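Local coordinates for protein DNA polymerase III subunit beta (Deinococcus radiodurans, PDB 4TRT) that probably tethers DNA polymerases and other proteins to DNA and makes them processive, as a ring-shaped head-to-tail dimeric sliding clamp closed around the duplex, at residues 93-98 against 104-109; 164-169 against 175-180. All coordinates share one frame; numbering follows the deposited sequence.

Overall arrangement
Contacts 1 and 2 are both two-stranded antiparallel hairpins of a beta sliding clamp, a protein built from three domains of like fold. Contact 1 (93-98 with 104-109) belongs to the N-terminal domain and contact 2 (164-169 with 175-180) to the central domain; their centres lie about 47 Å apart, on opposite sides of the chain's centre, and their nearest atoms are about 37 Å apart. Contact 1 is peripheral, its centre about 35 Å from the centre of the chain, where strand 103-108 pairs with a strand of the second subunit and so takes part in ring closure. The centre of contact 2 is about 13 Å from that of the chain, and its strand 175-181 pairs with strand 353-357, joining two domains within one subunit.

Contact 1 (93-98 against 104-109); sequences GQELSV and DFKLQT
V98 and L107 meet on the buried face of this antiparallel hairpin, V98 CG2 lying 4.0 Å from L107 CD1, while V98 CB faces F105 CB. L96 shares this side, and helix 72-81 packs against it through F75 and I78. L96 pairs with L107 and V98 with F105 by two backbone hydrogen bonds each; the L96 N bond to L107 O is 2.8 Å long. A further bond, T109 N to Q94 O, forms where the strands give way to loop.

The other face is looser and more polar. The E95 carboxylate lies against the aliphatic part of K106, with E95 OE1 3.7 Å from K106 CD. A bend at chi2 (-64°) carries the lysine chain over S97, where K106 NZ donates to S97 OG at 3.1 Å. K106 NZ also forms a salt bridge with D104 OD1, 3.0 Å away on its syn side. A methionine in place of K106 would probably leave the D104 carboxylate without this mate and S97 OG without this donor. D104, F105 and K106 also pair with a strand of the second subunit. The chemistry implies a two-sided hairpin: one face is apolar and buried against helix 72-81, the other polar, with K106 tied to D104 and S97 beside the subunit interface.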
loop_
_atom_site.group_PDB
_atom_site.type_symbol
_atom_site.label_atom_id
_atom_site.label_comp_id
_atom_site.label_asym_id
_atom_site.label_seq_id
_atom_site.Cartn_x
_atom_site.Cartn_y
_atom_site.Cartn_z
ATOM N N GLY A 93 -1.925 -25.563 -31.229
ATOM C CA GLY A 93 -2.810 -24.657 -31.956
ATOM C C GLY A 93 -2.670 -23.248 -31.417
ATOM O O GLY A 93 -1.550 -22.743 -31.290
ATOM N N GLN A 94 -3.798 -22.629 -31.068
ATOM C CA GLN A 94 -3.815 -21.275 -30.498
ATOM C C GLN A 94 -3.986 -21.285 -28.963
ATOM O O GLN A 94 -4.542 -20.353 -28.369
ATOM C CB GLN A 94 -4.917 -20.431 -31.168
ATOM C CG GLN A 94 -4.594 -19.905 -32.592
ATOM C CD GLN A 94 -4.201 -18.413 -32.581
ATOM O OE1 GLN A 94 -3.110 -18.011 -32.118
ATOM N NE2 GLN A 94 -5.113 -17.578 -33.076
ATOM N N GLU A 95 -3.458 -22.322 -28.322
ATOM C CA GLU A 95 -3.636 -22.499 -26.901
ATOM C C GLU A 95 -2.297 -22.770 -26.217
ATOM O O GLU A 95 -1.615 -23.728 -26.560
ATOM C CB GLU A 95 -4.593 -23.665 -26.664
ATOM C CG GLU A 95 -5.187 -23.691 -25.270
ATOM C CD GLU A 95 -6.326 -24.694 -25.145
ATOM O OE1 GLU A 95 -6.044 -25.902 -24.980
ATOM O OE2 GLU A 95 -7.491 -24.265 -25.201
ATOM N N LEU A 96 -1.916 -21.902 -25.278
ATOM C CA LEU A 96 -0.765 -22.153 -24.414
ATOM C C LEU A 96 -1.206 -22.836 -23.117
ATOM O O LEU A 96 -2.000 -22.282 -22.342
ATOM C CB LEU A 96 -0.047 -20.860 -24.058
ATOM C CG LEU A 96 1.189 -21.041 -23.158
ATOM C CD1 LEU A 96 2.309 -21.625 -24.009
ATOM C CD2 LEU A 96 1.624 -19.746 -22.482
ATOM N N SER A 97 -0.674 -24.027 -22.870
ATOM C CA SER A 97 -0.928 -24.724 -21.620
ATOM C C SER A 97 0.171 -24.379 -20.610
ATOM O O SER A 97 1.360 -24.352 -20.956
ATOM C CB SER A 97 -1.008 -26.226 -21.861
ATOM O OG SER A 97 -2.152 -26.508 -22.639
ATOM N N VAL A 98 -0.228 -24.094 -19.372
ATOM C CA VAL A 98 0.723 -23.734 -18.314
ATOM C C VAL A 98 0.401 -24.655 -17.130
ATOM O O VAL A 98 -0.718 -24.591 -16.570
ATOM C CB VAL A 98 0.580 -22.260 -17.893
ATOM C CG1 VAL A 98 1.675 -21.866 -16.913
ATOM C CG2 VAL A 98 0.570 -21.326 -19.105
ATOM N N ASP A 104 -3.552 -26.787 -14.146
ATOM C CA ASP A 104 -3.496 -26.839 -15.616
ATOM C C ASP A 104 -4.258 -25.634 -16.143
ATOM O O ASP A 104 -5.470 -25.585 -16.013
ATOM C CB ASP A 104 -4.143 -28.144 -16.114
ATOM C CG ASP A 104 -3.970 -28.371 -17.613
ATOM O OD1 ASP A 104 -3.448 -27.494 -18.338
ATOM O OD2 ASP A 104 -4.388 -29.449 -18.080
ATOM N N PHE A 105 -3.532 -24.655 -16.682
ATOM C CA PHE A 105 -4.112 -23.412 -17.164
ATOM C C PHE A 105 -3.945 -23.370 -18.683
ATOM O O PHE A 105 -2.931 -23.804 -19.197
ATOM C CB PHE A 105 -3.422 -22.205 -16.488
ATOM C CG PHE A 105 -3.875 -21.971 -15.078
ATOM C CD1 PHE A 105 -3.495 -22.824 -14.060
ATOM C CD2 PHE A 105 -4.710 -20.914 -14.774
ATOM C CE1 PHE A 105 -3.950 -22.627 -12.758
ATOM C CE2 PHE A 105 -5.140 -20.693 -13.482
ATOM C CZ PHE A 105 -4.779 -21.563 -12.479
ATOM N N LYS A 106 -4.955 -22.876 -19.391
ATOM C CA LYS A 106 -4.887 -22.686 -20.841
ATOM C C LYS A 106 -5.112 -21.222 -21.151
ATOM O O LYS A 106 -6.110 -20.666 -20.718
ATOM C CB LYS A 106 -5.983 -23.475 -21.582
ATOM C CG LYS A 106 -6.194 -24.916 -21.171
ATOM C CD LYS A 106 -5.002 -25.801 -21.450
ATOM C CE LYS A 106 -5.408 -27.265 -21.320
ATOM N NZ LYS A 106 -4.238 -28.153 -21.106
ATOM N N LEU A 107 -4.201 -20.602 -21.900
ATOM C CA LEU A 107 -4.391 -19.241 -22.402
ATOM C C LEU A 107 -4.516 -19.242 -23.929
ATOM O O LEU A 107 -3.718 -19.880 -24.625
ATOM C CB LEU A 107 -3.200 -18.343 -22.060
ATOM C CG LEU A 107 -2.948 -17.830 -20.659
ATOM C CD1 LEU A 107 -2.580 -19.019 -19.786
ATOM C CD2 LEU A 107 -1.819 -16.804 -20.688
ATOM N N GLN A 108 -5.512 -18.522 -24.440
ATOM C CA GLN A 108 -5.595 -18.259 -25.867
ATOM C C GLN A 108 -4.433 -17.377 -26.298
ATOM O O GLN A 108 -4.161 -16.366 -25.665
ATOM C CB GLN A 108 -6.916 -17.568 -26.210
ATOM C CG GLN A 108 -8.095 -18.522 -26.167
ATOM C CD GLN A 108 -8.018 -19.631 -27.206
ATOM O OE1 GLN A 108 -8.018 -19.386 -28.419
ATOM N NE2 GLN A 108 -7.959 -20.867 -26.727
ATOM N N THR A 109 -3.730 -17.783 -27.345
ATOM C CA THR A 109 -2.613 -17.004 -27.874
ATOM C C THR A 109 -3.132 -16.034 -28.928
ATOM O O THR A 109 -4.229 -16.214 -29.446
ATOM C CB THR A 109 -1.557 -17.914 -28.519
ATOM O OG1 THR A 109 -2.193 -18.723 -29.508
ATOM C CG2 THR A 109 -0.921 -18.824 -27.484
#

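Contact 2 (164-169 against 175-180)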
loop_
_atom_site.group_PDB
_atom_site.type_symbol
_atom_site.label_atom_id
_atom_site.label_comp_id
_atom_site.label_asym_id
_atom_site.label_seq_id
_atom_site.Cartn_x
_atom_site.Cartn_y
_atom_site.Cartn_z
ATOM N N SER A 164 36.096 7.602 -14.592
ATOM C CA SER A 164 34.798 7.790 -13.932
ATOM C C SER A 164 33.777 8.417 -14.868
ATOM O O SER A 164 34.107 8.906 -15.953
ATOM C CB SER A 164 34.960 8.631 -12.649
ATOM O OG SER A 164 34.823 10.014 -12.903
ATOM N N ALA A 165 32.526 8.359 -14.438
ATOM C CA ALA A 165 31.418 8.915 -15.182
ATOM C C ALA A 165 30.543 9.733 -14.225
ATOM O O ALA A 165 30.711 9.663 -13.003
ATOM C CB ALA A 165 30.611 7.791 -15.807
ATOM N N ARG A 166 29.600 10.479 -14.786
ATOM C CA ARG A 166 28.757 11.365 -13.997
ATOM C C ARG A 166 27.368 11.420 -14.597
ATOM O O ARG A 166 27.221 11.465 -15.826
ATOM C CB ARG A 166 29.361 12.770 -13.996
ATOM C CG ARG A 166 28.433 13.855 -13.486
ATOM C CD ARG A 166 29.127 15.202 -13.485
ATOM N NE ARG A 166 30.054 15.307 -12.384
ATOM C CZ ARG A 166 30.582 16.439 -11.946
ATOM N NH1 ARG A 166 30.303 17.597 -12.538
ATOM N NH2 ARG A 166 31.397 16.409 -10.908
ATOM N N VAL A 167 26.345 11.410 -13.743
ATOM C CA VAL A 167 24.988 11.725 -14.195
ATOM C C VAL A 167 24.541 13.029 -13.574
ATOM O O VAL A 167 24.892 13.330 -12.437
ATOM C CB VAL A 167 23.944 10.629 -13.887
ATOM C CG1 VAL A 167 24.129 9.440 -14.826
ATOM C CG2 VAL A 167 23.992 10.231 -12.417
ATOM N N VAL A 168 23.771 13.797 -14.342
ATOM C CA VAL A 168 23.329 15.121 -13.931
ATOM C C VAL A 168 21.879 15.331 -14.360
ATOM O O VAL A 168 21.499 15.001 -15.494
ATOM C CB VAL A 168 24.196 16.232 -14.572
ATOM C CG1 VAL A 168 23.888 17.604 -13.965
ATOM C CG2 VAL A 168 25.680 15.920 -14.443
ATOM N N ALA A 169 21.076 15.887 -13.450
ATOM C CA ALA A 169 19.738 16.344 -13.779
ATOM C C ALA A 169 19.523 17.749 -13.234
ATOM O O ALA A 169 20.167 18.155 -12.250
ATOM C CB ALA A 169 18.724 15.381 -13.196
ATOM N N VAL A 175 20.003 21.399 -9.217
ATOM C CA VAL A 175 20.855 20.468 -9.924
ATOM C C VAL A 175 21.128 19.291 -8.993
ATOM O O VAL A 175 21.294 19.474 -7.775
ATOM C CB VAL A 175 22.223 21.107 -10.288
ATOM C CG1 VAL A 175 22.957 20.206 -11.270
ATOM C CG2 VAL A 175 22.051 22.515 -10.863
ATOM N N ALA A 176 21.179 18.095 -9.563
ATOM C CA ALA A 176 21.607 16.900 -8.838
ATOM C C ALA A 176 22.675 16.226 -9.685
ATOM O O ALA A 176 22.497 16.071 -10.896
ATOM C CB ALA A 176 20.437 15.964 -8.612
ATOM N N ILE A 177 23.766 15.840 -9.027
ATOM C CA ILE A 177 24.943 15.243 -9.658
ATOM C C ILE A 177 25.376 14.036 -8.852
ATOM O O ILE A 177 25.381 14.072 -7.619
ATOM C CB ILE A 177 26.118 16.249 -9.663
ATOM C CG1 ILE A 177 25.768 17.497 -10.481
ATOM C CG2 ILE A 177 27.427 15.611 -10.161
ATOM C CD1 ILE A 177 26.723 18.639 -10.237
ATOM N N ARG A 178 25.711 12.941 -9.536
ATOM C CA ARG A 178 26.436 11.861 -8.895
ATOM C C ARG A 178 27.536 11.331 -9.810
ATOM O O ARG A 178 27.269 10.979 -10.961
ATOM C CB ARG A 178 25.505 10.730 -8.476
ATOM C CG ARG A 178 26.222 9.697 -7.604
ATOM C CD ARG A 178 25.372 9.204 -6.451
ATOM N NE ARG A 178 26.182 8.483 -5.473
ATOM C CZ ARG A 178 25.718 7.975 -4.337
ATOM N NH1 ARG A 178 24.443 8.115 -4.002
ATOM N NH2 ARG A 178 26.547 7.341 -3.518
ATOM N N ASP A 179 28.758 11.317 -9.289
ATOM C CA ASP A 179 29.936 10.729 -9.939
ATOM C C ASP A 179 30.033 9.285 -9.510
ATOM O O ASP A 179 29.744 8.965 -8.356
ATOM C CB ASP A 179 31.221 11.459 -9.509
ATOM C CG ASP A 179 31.344 12.842 -10.120
ATOM O OD1 ASP A 179 31.132 12.980 -11.344
ATOM O OD2 ASP A 179 31.628 13.810 -9.389
ATOM N N PHE A 180 30.437 8.414 -10.433
ATOM C CA PHE A 180 30.588 6.997 -10.136
ATOM C C PHE A 180 31.689 6.345 -11.004
ATOM O O PHE A 180 32.014 6.863 -12.069
ATOM C CB PHE A 180 29.233 6.295 -10.310
ATOM C CG PHE A 180 28.665 6.379 -11.704
ATOM C CD1 PHE A 180 27.983 7.505 -12.127
ATOM C CD2 PHE A 180 28.796 5.311 -12.589
ATOM C CE1 PHE A 180 27.456 7.584 -13.410
ATOM C CE2 PHE A 180 28.271 5.379 -13.877
ATOM C CZ PHE A 180 27.597 6.516 -14.286
#
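R166 grips D179 side-on across a non-hydrogen-bonded pair of the hairpin. R166 NE reaches OD1 of D179 at 2.8 Å, and R166 NH2 reaches D179 OD2 at 3.0 Å, one nitrogen to each oxygen. The guanidinium and carboxylate planes are only 28° apart, and both bonds are nearly straight; OD2 accepts through its syn lone pair. The arginine chain leaves with CG anti to the backbone N (chi1 167°), runs on extended and bends at chi3, which turns NE toward the aspartate. Over one face of the guanidinium lies the I177 CG2 methyl, 3.5 Å from R166 NE, so a branched aliphatic side chain backs the ion pair. Beyond the hairpin, R166 NH1 is hydrogen-bonded to Y238 OH. Farther along this face, V168 CG1 touches V175 CG1 and I177 CG1 of the facing strand.

On the opposite face F180 dominates. Its CG stands between the backbone N and the carbonyl carbon (chi1 61°), which folds the ring back over the neighbouring strand. A165 CB makes a CH-pi contact over one ring face, 3.6 Å from F180 CZ, while V167 CG1 approaches F180 CE1 at 4.1 Å, the two side chains crossing at about a right angle. Helix 130-140 and strand 155-161 pack against F180 and V167 through L133, A136 and L158. R178 lies on this face too, but its guanidinium turns from the facing strand, NH1 hydrogen-bonding S139 OG and NE the G351 O. Backbone bonds join A165 with F180, V167 with R178 and A169 with A176.

The chemistry implies a two-sided hairpin: one face carries a fixed, roughly coplanar ion pair backed by the I177 methyl, the other an aromatic side chain set into the hydrophobic core of the central domain.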